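Local atomic coordinates of putative branched-chain amino acid transport system substrate-binding protein (PDB entry 3TX6), a protein that probably serves as the periplasmic solute-binding component of an ABC transporter, and binds the aromatic acid 3-(4-hydroxyphenyl)pyruvate. Residues 95-100 / 291-296; 138-143 / 153-158; 247-252 / 356-361. All coordinates share one frame; numbering follows the deposited sequence.

Contact 1. Residues 95-100 / 291-296; sequences PHIALA and FKVLER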
ATOM      1  N   PRO A  95     -14.248 -12.796  -0.141  1.00 12.66           N
ATOM      2  CA  PRO A  95     -13.102 -12.169   0.509  1.00 11.24           C
ATOM      3  C   PRO A  95     -12.341 -11.277  -0.451  1.00 12.29           C
ATOM      4  O   PRO A  95     -12.032 -11.670  -1.589  1.00 12.88           O
ATOM      5  CB  PRO A  95     -12.245 -13.352   0.955  1.00 13.32           C
ATOM      6  CG  PRO A  95     -13.266 -14.465   1.159  1.00 14.65           C
ATOM      7  CD  PRO A  95     -14.281 -14.254   0.083  1.00 13.83           C
ATOM      8  N   HIS A  96     -11.973 -10.108   0.052  1.00 12.28           N
ATOM      9  CA  HIS A  96     -11.231  -9.115  -0.704  1.00 11.90           C
ATOM     10  C   HIS A  96      -9.997  -8.724   0.040  1.00 11.88           C
ATOM     11  O   HIS A  96     -10.068  -8.269   1.191  1.00 12.22           O
ATOM     12  CB  HIS A  96     -12.148  -7.892  -0.907  1.00 11.09           C
ATOM     13  CG  HIS A  96     -11.426  -6.689  -1.432  1.00 12.14           C
ATOM     14  ND1 HIS A  96     -11.707  -5.418  -1.009  1.00 12.16           N
ATOM     15  CD2 HIS A  96     -10.403  -6.579  -2.387  1.00 13.45           C
ATOM     16  CE1 HIS A  96     -10.887  -4.561  -1.649  1.00 14.01           C
ATOM     17  NE2 HIS A  96     -10.086  -5.267  -2.483  1.00 13.39           N
ATOM     18  N   ILE A  97      -8.835  -8.887  -0.604  1.00 13.11           N
ATOM     19  CA  ILE A  97      -7.589  -8.386  -0.046  1.00 12.10           C
ATOM     20  C   ILE A  97      -7.169  -7.136  -0.844  1.00 13.20           C
ATOM     21  O   ILE A  97      -6.827  -7.215  -2.046  1.00 12.15           O
ATOM     22  CB  ILE A  97      -6.465  -9.445  -0.079  1.00 12.05           C
ATOM     23  CG1 ILE A  97      -6.844 -10.654   0.753  1.00 13.46           C
ATOM     24  CG2 ILE A  97      -5.202  -8.840   0.455  1.00 14.00           C
ATOM     25  CD1 ILE A  97      -5.889 -11.853   0.664  1.00 14.66           C
ATOM     26  N   ALA A  98      -7.297  -5.979  -0.196  1.00 12.69           N
ATOM     27  CA  ALA A  98      -6.984  -4.688  -0.783  1.00 13.49           C
ATOM     28  C   ALA A  98      -5.478  -4.521  -0.927  1.00 12.07           C
ATOM     29  O   ALA A  98      -4.737  -4.823   0.011  1.00 12.73           O
ATOM     30  CB  ALA A  98      -7.610  -3.551   0.038  1.00 15.41           C
ATOM     31  N   LEU A  99      -5.068  -3.913  -2.051  1.00 12.34           N
ATOM     32  CA  LEU A  99      -3.654  -3.630  -2.322  1.00 13.24           C
ATOM     33  C   LEU A  99      -3.326  -2.111  -2.262  1.00 12.74           C
ATOM     34  O   LEU A  99      -2.199  -1.720  -2.556  1.00 15.31           O
ATOM     35  CB  LEU A  99      -3.220  -4.273  -3.640  1.00 15.43           C
ATOM     36  CG  LEU A  99      -3.411  -5.783  -3.773  1.00 14.20           C
ATOM     37  CD1 LEU A  99      -2.918  -6.294  -5.153  1.00 14.56           C
ATOM     38  CD2 LEU A  99      -2.776  -6.598  -2.630  1.00 14.32           C
ATOM     39  N   ALA A 100      -4.298  -1.303  -1.830  1.00 13.44           N
ATOM     40  CA  ALA A 100      -4.149   0.124  -1.547  1.00 13.85           C
ATOM     41  C   ALA A 100      -4.882   0.405  -0.266  1.00 14.39           C
ATOM     42  O   ALA A 100      -5.800  -0.307   0.061  1.00 15.55           O
ATOM     43  CB  ALA A 100      -4.751   0.975  -2.650  1.00 14.94           C
ATOM     44  N   PHE A 291      -0.625 -13.348  -1.059  1.00 13.98           N
ATOM     45  CA  PHE A 291      -0.475 -14.798  -1.210  1.00 13.70           C
ATOM     46  C   PHE A 291       0.098 -15.461   0.018  1.00 16.37           C
ATOM     47  O   PHE A 291      -0.264 -16.598   0.295  1.00 15.32           O
ATOM     48  CB  PHE A 291       0.290 -15.151  -2.481  1.00 13.93           C
ATOM     49  CG  PHE A 291      -0.561 -15.031  -3.744  1.00 15.47           C
ATOM     50  CD1 PHE A 291      -0.807 -13.782  -4.325  1.00 15.45           C
ATOM     51  CD2 PHE A 291      -1.113 -16.157  -4.327  1.00 15.98           C
ATOM     52  CE1 PHE A 291      -1.588 -13.684  -5.455  1.00 15.66           C
ATOM     53  CE2 PHE A 291      -1.881 -16.060  -5.471  1.00 19.51           C
ATOM     54  CZ  PHE A 291      -2.110 -14.836  -6.047  1.00 15.96           C
ATOM     55  N   LYS A 292       1.003 -14.797   0.734  1.00 16.28           N
ATOM     56  CA  LYS A 292       1.455 -15.319   2.026  1.00 18.14           C
ATOM     57  C   LYS A 292       0.252 -15.446   2.964  1.00 15.25           C
ATOM     58  O   LYS A 292       0.135 -16.439   3.685  1.00 15.80           O
ATOM     59  CB  LYS A 292       2.538 -14.434   2.654  1.00 18.18           C
ATOM     60  CG  LYS A 292       3.890 -14.461   1.946  1.00 20.84           C
ATOM     61  CD  LYS A 292       4.515 -15.860   1.984  1.00 23.76           C
ATOM     62  CE  LYS A 292       5.952 -15.875   1.510  1.00 24.92           C
ATOM     63  NZ  LYS A 292       6.658 -17.202   1.588  1.00 33.00           N
ATOM     64  N   VAL A 293      -0.682 -14.478   2.937  1.00 15.19           N
ATOM     65  CA  VAL A 293      -1.908 -14.601   3.755  1.00 14.09           C
ATOM     66  C   VAL A 293      -2.716 -15.823   3.326  1.00 13.58           C
ATOM     67  O   VAL A 293      -3.184 -16.607   4.175  1.00 15.43           O
ATOM     68  CB  VAL A 293      -2.732 -13.283   3.756  1.00 13.98           C
ATOM     69  CG1 VAL A 293      -4.129 -13.487   4.353  1.00 14.78           C
ATOM     70  CG2 VAL A 293      -1.956 -12.170   4.428  1.00 16.67           C
ATOM     71  N   LEU A 294      -2.896 -15.985   2.005  1.00 13.14           N
ATOM     72  CA  LEU A 294      -3.571 -17.156   1.490  1.00 13.80           C
ATOM     73  C   LEU A 294      -2.900 -18.482   1.883  1.00 13.88           C
ATOM     74  O   LEU A 294      -3.606 -19.461   2.172  1.00 15.00           O
ATOM     75  CB  LEU A 294      -3.760 -17.091  -0.019  1.00 15.25           C
ATOM     76  CG  LEU A 294      -4.694 -15.984  -0.533  1.00 15.39           C
ATOM     77  CD1 LEU A 294      -4.907 -16.140  -2.047  1.00 20.11           C
ATOM     78  CD2 LEU A 294      -6.006 -15.969   0.246  1.00 18.17           C
ATOM     79  N   GLU A 295      -1.576 -18.546   1.903  1.00 15.42           N
ATOM     80  CA  GLU A 295      -0.910 -19.756   2.366  1.00 15.96           C
ATOM     81  C   GLU A 295      -1.277 -20.144   3.814  1.00 15.95           C
ATOM     82  O   GLU A 295      -1.229 -21.322   4.126  1.00 15.77           O
ATOM     83  CB  GLU A 295       0.609 -19.631   2.263  1.00 19.87           C
ATOM     84  CG  GLU A 295       1.141 -19.690   0.851  1.00 18.19           C
ATOM     85  CD  GLU A 295       2.661 -19.598   0.855  1.00 26.40           C
ATOM     86  OE1 GLU A 295       3.329 -20.085   1.806  1.00 36.54           O
ATOM     87  OE2 GLU A 295       3.225 -19.050  -0.055  1.00 24.92           O
ATOM     88  N   ARG A 296      -1.637 -19.174   4.656  1.00 16.18           N
ATOM     89  CA  ARG A 296      -2.105 -19.437   6.036  1.00 16.61           C
ATOM     90  C   ARG A 296      -3.591 -19.773   6.072  1.00 16.81           C
ATOM     91  O   ARG A 296      -3.990 -20.735   6.755  1.00 19.02           O
ATOM     92  CB  ARG A 296      -1.918 -18.211   6.968  1.00 20.51           C
ATOM     93  CG  ARG A 296      -0.537 -18.073   7.515  1.00 27.28           C
ATOM     94  CD  ARG A 296      -0.215 -19.106   8.592  1.00 22.82           C
ATOM     95  NE  ARG A 296      -0.946 -19.022   9.850  1.00 24.66           N
ATOM     96  CZ  ARG A 296      -0.615 -18.262  10.912  1.00 22.69           C
ATOM     97  NH1 ARG A 296       0.414 -17.438  10.908  1.00 22.41           N
ATOM     98  NH2 ARG A 296      -1.351 -18.318  11.992  1.00 21.46           N
TER
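Ile97 on strand 96-98 and Val293 on helix 282-304 mark the closest backbone approach between residues 95-100 and 291-296, their CA atoms 9.2 Å apart. That spacing is too wide for main-chain contact, and side chains bridge it. The CB of Ile97 points at the helix and that of Val293 back at the strand.

One methyl of the strand does the touching. Ile97 has CG1 beside its backbone N (chi1 -62°) and an extended second torsion, which carries CD1 out to the helix. There CD1 lies 4.1 Å from CD2 of Leu294 and, more loosely, 4.4 Å from CG1 of Val293, meeting methyls from two successive residues of one helical turn. The side chains of Ile97 and Leu294 cross obliquely. All three residues are buried, and the contact is purely apolar and light, with 90 Å² buried in all.

Leu294 also reaches Ile10 of strand 8-14 and Val72 of strand 72-75, while Phe291, one turn back, packs on Ile10, Ile12 and Met74. Helix 282-304 therefore lies across three adjacent parallel strands, while helix 79-92 covers the other face, against His96 and Ala98; the two sandwich the sheet of one lobe of a periplasmic binding protein.

Contact 2. Residues 138-143 / 153-158; sequences VGYIGY and NDLKKQ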
ATOM      1  N   VAL A 138       3.988  22.805  10.123  1.00 21.38           N
ATOM      2  CA  VAL A 138       3.935  21.820   9.051  1.00 19.84           C
ATOM      3  C   VAL A 138       2.922  22.296   7.995  1.00 20.41           C
ATOM      4  O   VAL A 138       1.883  22.892   8.305  1.00 24.65           O
ATOM      5  CB  VAL A 138       3.567  20.403   9.563  1.00 21.98           C
ATOM      6  CG1 VAL A 138       2.135  20.398  10.088  1.00 27.74           C
ATOM      7  CG2 VAL A 138       3.744  19.347   8.443  1.00 26.90           C
ATOM      8  N   GLY A 139       3.282  22.119   6.739  1.00 21.06           N
ATOM      9  CA  GLY A 139       2.310  22.339   5.666  1.00 21.27           C
ATOM     10  C   GLY A 139       2.005  20.992   4.996  1.00 20.52           C
ATOM     11  O   GLY A 139       2.768  20.048   5.108  1.00 22.79           O
ATOM     12  N   TYR A 140       0.861  20.926   4.353  1.00 23.29           N
ATOM     13  CA  TYR A 140       0.390  19.717   3.620  1.00 22.50           C
ATOM     14  C   TYR A 140       0.052  20.045   2.195  1.00 24.21           C
ATOM     15  O   TYR A 140      -0.587  21.072   1.918  1.00 25.32           O
ATOM     16  CB  TYR A 140      -0.887  19.218   4.258  1.00 23.20           C
ATOM     17  CG  TYR A 140      -1.432  17.935   3.630  1.00 19.02           C
ATOM     18  CD1 TYR A 140      -0.779  16.724   3.808  1.00 17.75           C
ATOM     19  CD2 TYR A 140      -2.625  17.932   2.880  1.00 20.23           C
ATOM     20  CE1 TYR A 140      -1.289  15.542   3.251  1.00 19.22           C
ATOM     21  CE2 TYR A 140      -3.099  16.773   2.281  1.00 22.21           C
ATOM     22  CZ  TYR A 140      -2.452  15.569   2.508  1.00 18.34           C
ATOM     23  OH  TYR A 140      -2.893  14.389   1.969  1.00 21.18           O
ATOM     24  N   ILE A 141       0.482  19.139   1.314  1.00 25.08           N
ATOM     25  CA  ILE A 141       0.112  19.111  -0.088  1.00 22.83           C
ATOM     26  C   ILE A 141      -0.208  17.663  -0.415  1.00 19.61           C
ATOM     27  O   ILE A 141       0.650  16.788  -0.287  1.00 23.34           O
ATOM     28  CB  ILE A 141       1.187  19.716  -1.051  1.00 18.61           C
ATOM     29  CG1 ILE A 141       0.576  19.777  -2.439  1.00 24.98           C
ATOM     30  CG2 ILE A 141       2.550  19.014  -0.977  1.00 23.49           C
ATOM     31  CD1 ILE A 141       1.314  20.603  -3.481  1.00 29.92           C
ATOM     32  N   GLY A 142      -1.432  17.430  -0.836  1.00 20.35           N
ATOM     33  CA  GLY A 142      -1.872  16.069  -1.162  1.00 21.56           C
ATOM     34  C   GLY A 142      -3.083  16.027  -2.080  1.00 22.53           C
ATOM     35  O   GLY A 142      -3.658  17.049  -2.452  1.00 26.30           O
ATOM     36  N   TYR A 143      -3.467  14.824  -2.481  1.00 21.18           N
ATOM     37  CA  TYR A 143      -4.600  14.692  -3.408  1.00 20.49           C
ATOM     38  C   TYR A 143      -5.883  15.227  -2.848  1.00 24.00           C
ATOM     39  O   TYR A 143      -6.166  15.117  -1.640  1.00 25.11           O
ATOM     40  CB  TYR A 143      -4.894  13.244  -3.815  1.00 23.66           C
ATOM     41  CG  TYR A 143      -3.777  12.486  -4.487  1.00 22.73           C
ATOM     42  CD1 TYR A 143      -3.007  13.051  -5.489  1.00 27.09           C
ATOM     43  CD2 TYR A 143      -3.583  11.146  -4.204  1.00 21.02           C
ATOM     44  CE1 TYR A 143      -2.019  12.322  -6.115  1.00 24.00           C
ATOM     45  CE2 TYR A 143      -2.599  10.415  -4.816  1.00 23.45           C
ATOM     46  CZ  TYR A 143      -1.831  10.996  -5.808  1.00 23.70           C
ATOM     47  OH  TYR A 143      -0.850  10.268  -6.422  1.00 22.45           O
ATOM     48  N   ASN A 153      -6.373  14.212   7.338  1.00 19.95           N
ATOM     49  CA  ASN A 153      -7.078  14.043   8.582  1.00 19.68           C
ATOM     50  C   ASN A 153      -6.173  13.490   9.679  1.00 18.58           C
ATOM     51  O   ASN A 153      -6.293  13.879  10.857  1.00 20.35           O
ATOM     52  CB  ASN A 153      -8.274  13.130   8.404  1.00 19.89           C
ATOM     53  CG  ASN A 153      -9.357  13.735   7.557  1.00 23.95           C
ATOM     54  OD1 ASN A 153      -9.369  14.938   7.287  1.00 26.23           O
ATOM     55  ND2 ASN A 153     -10.307  12.891   7.163  1.00 25.76           N
ATOM     56  N   ASP A 154      -5.274  12.600   9.289  1.00 18.37           N
ATOM     57  CA  ASP A 154      -4.330  12.025  10.231  1.00 19.52           C
ATOM     58  C   ASP A 154      -3.328  13.096  10.716  1.00 17.43           C
ATOM     59  O   ASP A 154      -2.985  13.141  11.917  1.00 19.31           O
ATOM     60  CB  ASP A 154      -3.589  10.828   9.597  1.00 18.23           C
ATOM     61  CG  ASP A 154      -2.627  10.158  10.569  1.00 16.02           C
ATOM     62  OD1 ASP A 154      -3.139   9.521  11.507  1.00 21.58           O
ATOM     63  OD2 ASP A 154      -1.368  10.307  10.418  1.00 25.59           O
ATOM     64  N   LEU A 155      -2.854  13.953   9.809  1.00 18.75           N
ATOM     65  CA  LEU A 155      -1.948  15.033  10.210  1.00 19.02           C
ATOM     66  C   LEU A 155      -2.637  15.945  11.233  1.00 22.18           C
ATOM     67  O   LEU A 155      -2.032  16.366  12.219  1.00 20.99           O
ATOM     68  CB  LEU A 155      -1.507  15.846   8.993  1.00 19.29           C
ATOM     69  CG  LEU A 155      -0.563  17.025   9.177  1.00 18.95           C
ATOM     70  CD1 LEU A 155       0.786  16.634   9.741  1.00 24.45           C
ATOM     71  CD2 LEU A 155      -0.394  17.807   7.858  1.00 22.70           C
ATOM     72  N   LYS A 156      -3.920  16.199  11.022  1.00 20.88           N
ATOM     73  CA  LYS A 156      -4.662  17.122  11.854  1.00 22.88           C
ATOM     74  C   LYS A 156      -4.925  16.452  13.202  1.00 25.65           C
ATOM     75  O   LYS A 156      -4.750  17.080  14.243  1.00 31.10           O
ATOM     76  CB  LYS A 156      -5.982  17.440  11.171  1.00 29.15           C
ATOM     77  CG  LYS A 156      -6.592  18.807  11.412  1.00 41.62           C
ATOM     78  CD  LYS A 156      -7.682  19.034  10.358  1.00 44.01           C
ATOM     79  CE  LYS A 156      -8.917  18.164  10.605  1.00 55.79           C
ATOM     80  NZ  LYS A 156      -9.595  17.599   9.398  1.00 70.73           N
ATOM     81  N   LYS A 157      -5.303  15.167  13.200  1.00 22.38           N
ATOM     82  CA  LYS A 157      -5.725  14.531  14.445  1.00 23.88           C
ATOM     83  C   LYS A 157      -4.505  14.058  15.254  1.00 24.64           C
ATOM     84  O   LYS A 157      -4.277  14.484  16.386  1.00 31.49           O
ATOM     85  CB  LYS A 157      -6.716  13.397  14.165  1.00 28.23           C
ATOM     86  CG  LYS A 157      -7.114  12.568  15.386  1.00 36.33           C
ATOM     87  CD  LYS A 157      -8.089  11.443  15.006  1.00 44.57           C
ATOM     88  CE  LYS A 157      -8.431  10.561  16.212  1.00 43.06           C
ATOM     89  NZ  LYS A 157      -9.228   9.344  15.888  1.00 49.18           N
ATOM     90  N   GLN A 158      -3.714  13.208  14.644  1.00 23.42           N
ATOM     91  CA  GLN A 158      -2.577  12.623  15.292  1.00 22.81           C
ATOM     92  C   GLN A 158      -1.420  13.611  15.336  1.00 25.10           C
ATOM     93  O   GLN A 158      -0.723  13.782  16.372  1.00 26.06           O
ATOM     94  CB  GLN A 158      -2.213  11.297  14.567  1.00 24.96           C
ATOM     95  CG  GLN A 158      -1.018  10.645  15.185  1.00 27.25           C
ATOM     96  CD  GLN A 158      -0.736   9.255  14.714  1.00 27.76           C
ATOM     97  OE1 GLN A 158      -0.132   8.483  15.473  1.00 28.55           O
ATOM     98  NE2 GLN A 158      -1.146   8.907  13.474  1.00 21.04           N
TER
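Leu155, facing strand 137-143 from helix 146-161, carries the whole of this contact. Its CA lies 8.4 Å from the CA of Tyr140, and its CB points at the strand. From CB the chain runs to CG, set anti to the backbone N (chi1 180°), and there it forks into two methyls that serve different strand residues. CD1 meets CG1 of Val138 at 4.0 Å, the two side chains reaching toward each other tip to tip. CD2 goes to Tyr140 instead, 3.9 Å from its CB, and approaches the ring obliquely.

The strand residues that receive the fork are two apart, so both present their side chains to the helix, while Gly139 between them has none. Strand 137-143, helix 146-161 and strand 165-172 make up a beta-alpha-beta unit, and Leu155 packs the helix of this crossover onto its first strand; it also touches Ile166 of the second.

The ring of Tyr140 takes the backbone N of Gly142 over one face, 3.6 Å above the plane and offset toward the rim, and meets the ring of Phe152 with the planes at about 40°. Along the helix, Gln158 NE2 donates to the syn lone pair of Asp154 OD1 at 2.9 Å, a bent bond (136° at the hydrogen). Asp154 OD2 bonds to Tyr127 OH and Gln158 NE2 to Pro120 O, tying this side of the helix to helix 119-130.

Contact 3. Residues 247-252 / 356-361; sequences PVMDPE and GKYVMV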
ATOM      1  N   PRO A 247       8.883  -2.577   5.546  1.00 19.01           N
ATOM      2  CA  PRO A 247      10.225  -3.115   5.798  1.00 17.88           C
ATOM      3  C   PRO A 247      10.824  -3.858   4.625  1.00 18.22           C
ATOM      4  O   PRO A 247      12.022  -4.163   4.612  1.00 19.15           O
ATOM      5  CB  PRO A 247      10.032  -3.998   7.024  1.00 19.92           C
ATOM      6  CG  PRO A 247       8.581  -4.331   7.051  1.00 20.07           C
ATOM      7  CD  PRO A 247       7.879  -3.136   6.480  1.00 19.31           C
ATOM      8  N   VAL A 248       9.997  -4.196   3.639  1.00 16.22           N
ATOM      9  CA  VAL A 248      10.489  -4.893   2.441  1.00 14.82           C
ATOM     10  C   VAL A 248      11.530  -4.083   1.713  1.00 19.36           C
ATOM     11  O   VAL A 248      12.296  -4.621   0.922  1.00 19.23           O
ATOM     12  CB  VAL A 248       9.330  -5.227   1.423  1.00 14.82           C
ATOM     13  CG1 VAL A 248       8.819  -3.970   0.681  1.00 17.51           C
ATOM     14  CG2 VAL A 248       9.766  -6.361   0.480  1.00 17.98           C
HETATM   15  N   MSE A 249      11.561  -2.791   1.952  1.00 18.71           N
HETATM   16  CA  MSE A 249      12.542  -1.988   1.263  1.00 17.74           C
HETATM   17  C   MSE A 249      13.942  -2.242   1.792  1.00 20.86           C
HETATM   18  O   MSE A 249      14.924  -1.946   1.086  1.00 22.44           O
HETATM   19  CB  MSE A 249      12.198  -0.517   1.336  1.00 19.42           C
HETATM   20  CG  MSE A 249      10.966  -0.178   0.504  1.00 18.65           C
HETATM   21 SE   MSE A 249      11.179  -0.436  -1.433  1.00 22.12          SE
HETATM   22  CE  MSE A 249      12.199   1.218  -1.744  1.00 20.70           C
ATOM     23  N   ASP A 250      14.076  -2.810   2.991  1.00 19.80           N
ATOM     24  CA  ASP A 250      15.421  -3.151   3.516  1.00 21.13           C
ATOM     25  C   ASP A 250      15.438  -4.385   4.404  1.00 20.68           C
ATOM     26  O   ASP A 250      15.679  -4.270   5.594  1.00 21.87           O
ATOM     27  CB  ASP A 250      15.980  -1.928   4.266  1.00 22.22           C
ATOM     28  CG  ASP A 250      17.425  -2.085   4.706  1.00 23.92           C
ATOM     29  OD1 ASP A 250      18.130  -2.964   4.213  1.00 23.85           O
ATOM     30  OD2 ASP A 250      17.848  -1.296   5.586  1.00 33.33           O
ATOM     31  N   PRO A 251      15.259  -5.585   3.813  1.00 19.47           N
ATOM     32  CA  PRO A 251      15.355  -6.777   4.640  1.00 17.75           C
ATOM     33  C   PRO A 251      16.786  -7.006   5.173  1.00 20.38           C
ATOM     34  O   PRO A 251      16.982  -7.560   6.274  1.00 22.52           O
ATOM     35  CB  PRO A 251      14.933  -7.905   3.693  1.00 17.87           C
ATOM     36  CG  PRO A 251      14.096  -7.208   2.678  1.00 21.15           C
ATOM     37  CD  PRO A 251      14.753  -5.889   2.469  1.00 20.15           C
ATOM     38  N   GLU A 252      17.761  -6.598   4.397  1.00 22.69           N
ATOM     39  CA  GLU A 252      19.162  -6.710   4.789  1.00 22.43           C
ATOM     40  C   GLU A 252      19.443  -6.012   6.133  1.00 21.18           C
ATOM     41  O   GLU A 252      20.286  -6.471   6.920  1.00 25.93           O
ATOM     42  CB  GLU A 252      20.078  -6.118   3.697  1.00 21.61           C
ATOM     43  CG  GLU A 252      20.023  -6.824   2.341  1.00 27.33           C
ATOM     44  CD  GLU A 252      18.943  -6.333   1.397  1.00 24.11           C
ATOM     45  OE1 GLU A 252      18.050  -5.541   1.768  1.00 26.59           O
ATOM     46  OE2 GLU A 252      18.968  -6.785   0.255  1.00 29.58           O
ATOM     47  N   GLY A 356      21.534   9.150  -3.698  1.00 33.39           N
ATOM     48  CA  GLY A 356      20.588   8.719  -4.726  1.00 34.41           C
ATOM     49  C   GLY A 356      19.952   7.363  -4.455  1.00 31.88           C
ATOM     50  O   GLY A 356      19.355   6.782  -5.360  1.00 37.50           O
ATOM     51  N   LYS A 357      20.159   6.832  -3.240  1.00 30.36           N
ATOM     52  CA  LYS A 357      19.653   5.550  -2.824  1.00 27.72           C
ATOM     53  C   LYS A 357      18.907   5.676  -1.487  1.00 28.64           C
ATOM     54  O   LYS A 357      19.220   6.520  -0.650  1.00 28.39           O
ATOM     55  CB  LYS A 357      20.810   4.536  -2.656  1.00 30.34           C
ATOM     56  CG  LYS A 357      21.745   4.428  -3.853  1.00 40.29           C
ATOM     57  CD  LYS A 357      21.072   3.783  -5.046  1.00 40.39           C
ATOM     58  CE  LYS A 357      21.997   3.772  -6.265  1.00 47.36           C
ATOM     59  NZ  LYS A 357      23.384   3.282  -5.967  1.00 52.64           N
ATOM     60  N   TYR A 358      17.928   4.827  -1.284  1.00 28.96           N
ATOM     61  CA  TYR A 358      17.248   4.727   0.006  1.00 29.94           C
ATOM     62  C   TYR A 358      18.175   4.152   1.073  1.00 29.45           C
ATOM     63  O   TYR A 358      18.928   3.185   0.789  1.00 30.40           O
ATOM     64  CB  TYR A 358      16.024   3.821  -0.131  1.00 27.87           C
ATOM     65  CG  TYR A 358      14.886   4.449  -0.920  1.00 24.24           C
ATOM     66  CD1 TYR A 358      14.281   5.620  -0.493  1.00 26.56           C
ATOM     67  CD2 TYR A 358      14.430   3.878  -2.117  1.00 26.43           C
ATOM     68  CE1 TYR A 358      13.244   6.216  -1.228  1.00 25.86           C
ATOM     69  CE2 TYR A 358      13.375   4.454  -2.834  1.00 22.98           C
ATOM     70  CZ  TYR A 358      12.781   5.616  -2.383  1.00 26.74           C
ATOM     71  OH  TYR A 358      11.752   6.182  -3.123  1.00 25.79           O
ATOM     72  N   VAL A 359      18.138   4.734   2.279  1.00 26.05           N
ATOM     73  CA  VAL A 359      18.843   4.201   3.463  1.00 27.72           C
ATOM     74  C   VAL A 359      17.870   4.157   4.658  1.00 22.50           C
ATOM     75  O   VAL A 359      17.129   5.080   4.833  1.00 28.01           O
ATOM     76  CB  VAL A 359      20.026   5.122   3.893  1.00 34.40           C
ATOM     77  CG1 VAL A 359      20.925   4.387   4.890  1.00 41.98           C
ATOM     78  CG2 VAL A 359      20.802   5.612   2.689  1.00 45.18           C
HETATM   79  N   MSE A 360      17.897   3.095   5.481  1.00 23.73           N
HETATM   80  CA  MSE A 360      17.025   3.008   6.690  1.00 25.09           C
HETATM   81  C   MSE A 360      17.566   3.988   7.721  1.00 26.62           C
HETATM   82  O   MSE A 360      18.771   4.032   7.999  1.00 31.87           O
HETATM   83  CB  MSE A 360      16.902   1.587   7.265  1.00 33.66           C
HETATM   84  CG  MSE A 360      15.787   1.437   8.310  1.00 35.48           C
HETATM   85 SE   MSE A 360      16.098  -0.205   9.307  0.80 73.24          SE
HETATM   86  CE  MSE A 360      15.821  -1.559   7.879  1.00 41.64           C
ATOM     87  N   VAL A 361      16.697   4.835   8.254  1.00 29.82           N
ATOM     88  CA  VAL A 361      17.053   5.733   9.380  1.00 29.93           C
ATOM     89  C   VAL A 361      17.007   4.900  10.647  1.00 35.72           C
ATOM     90  O   VAL A 361      15.956   4.326  10.992  1.00 35.95           O
ATOM     91  CB  VAL A 361      16.053   6.918   9.493  1.00 27.30           C
ATOM     92  CG1 VAL A 361      16.419   7.829  10.644  1.00 28.41           C
ATOM     93  CG2 VAL A 361      16.018   7.693   8.176  1.00 29.43           C
TER
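Two selenomethionines make this contact, one from each segment: Met249 reaches Tyr358, and Met360 reaches Asp250. The loop 247-252, which opens with a 3-10 turn, comes nearest to the edge strand 357-360 at these pairs, with CA atoms 8.3 Å apart for Met249 and Tyr358 and 7.1 Å for Asp250 and Met360. It follows strand 242-245 and packs on a strand two places over in the same sheet, with 349-354 between them.

The apolar part is methyl against ring. In Met249, CG lies beside the backbone N, and the chain bends at chi2 (-65°) and again at chi3 (-78°), which delivers CE rather than the selenium to the tyrosine. CE sits 3.5 Å from CD2 of Tyr358 and 3.6 Å from its CE2, approaching the ring obliquely. The tyrosine is held by more than this: its OH bonds to Ser227 O, and its ring packs on Met228, Phe230 and Ile231 of helix 228-234.

The second pair sets a carboxylate against a methyl. Met360 is extended through chi2 and bends at chi3, and its side chain crosses that of Asp250 at about a right angle. Its CE lies 3.1 Å from Asp250 OD2, a little inside the usual van der Waals distance, and also near Asp250 O at 3.5 Å.

Asp250 finds its polar partners in its own loop. Asp250 N donates to Pro247 O at 2.9 Å, closing the 3-10 turn, and Asp250 OD1 accepts from Gly253 N, the residue after Glu252.

With OD1 engaged by Gly253, the aspartate turns OD2 toward the methyl of Met360. A methyl beside selenium, slightly polarised, may suit a carboxylate oxygen, so the two segments probably meet by dispersion, perhaps with a weak electrostatic share.

The three contacts spread over the two lobes of a periplasmic binding protein. Contact 1 belongs to the sheet that includes strands 8-14, 72-75 and 96-98. Contacts 2 and 3 both reach the other sheet, contact 3 at its edge strand 357-360. Centres of contacts 1 and 2 are about 29 Å apart, on opposite sides of the chain's centre; contact 3 lies about 24 Å from contact 1 and about 25 Å from contact 2, centre to centre. Along the chain, contact 2 is nested inside the loop closed by contact 1 and closes before contact 3 opens, whereas contacts 1 and 3 interleave, consistent with a chain passing repeatedly between lobes. Leu99, Ala100 and Tyr143 bring both lobes to the bound ligand.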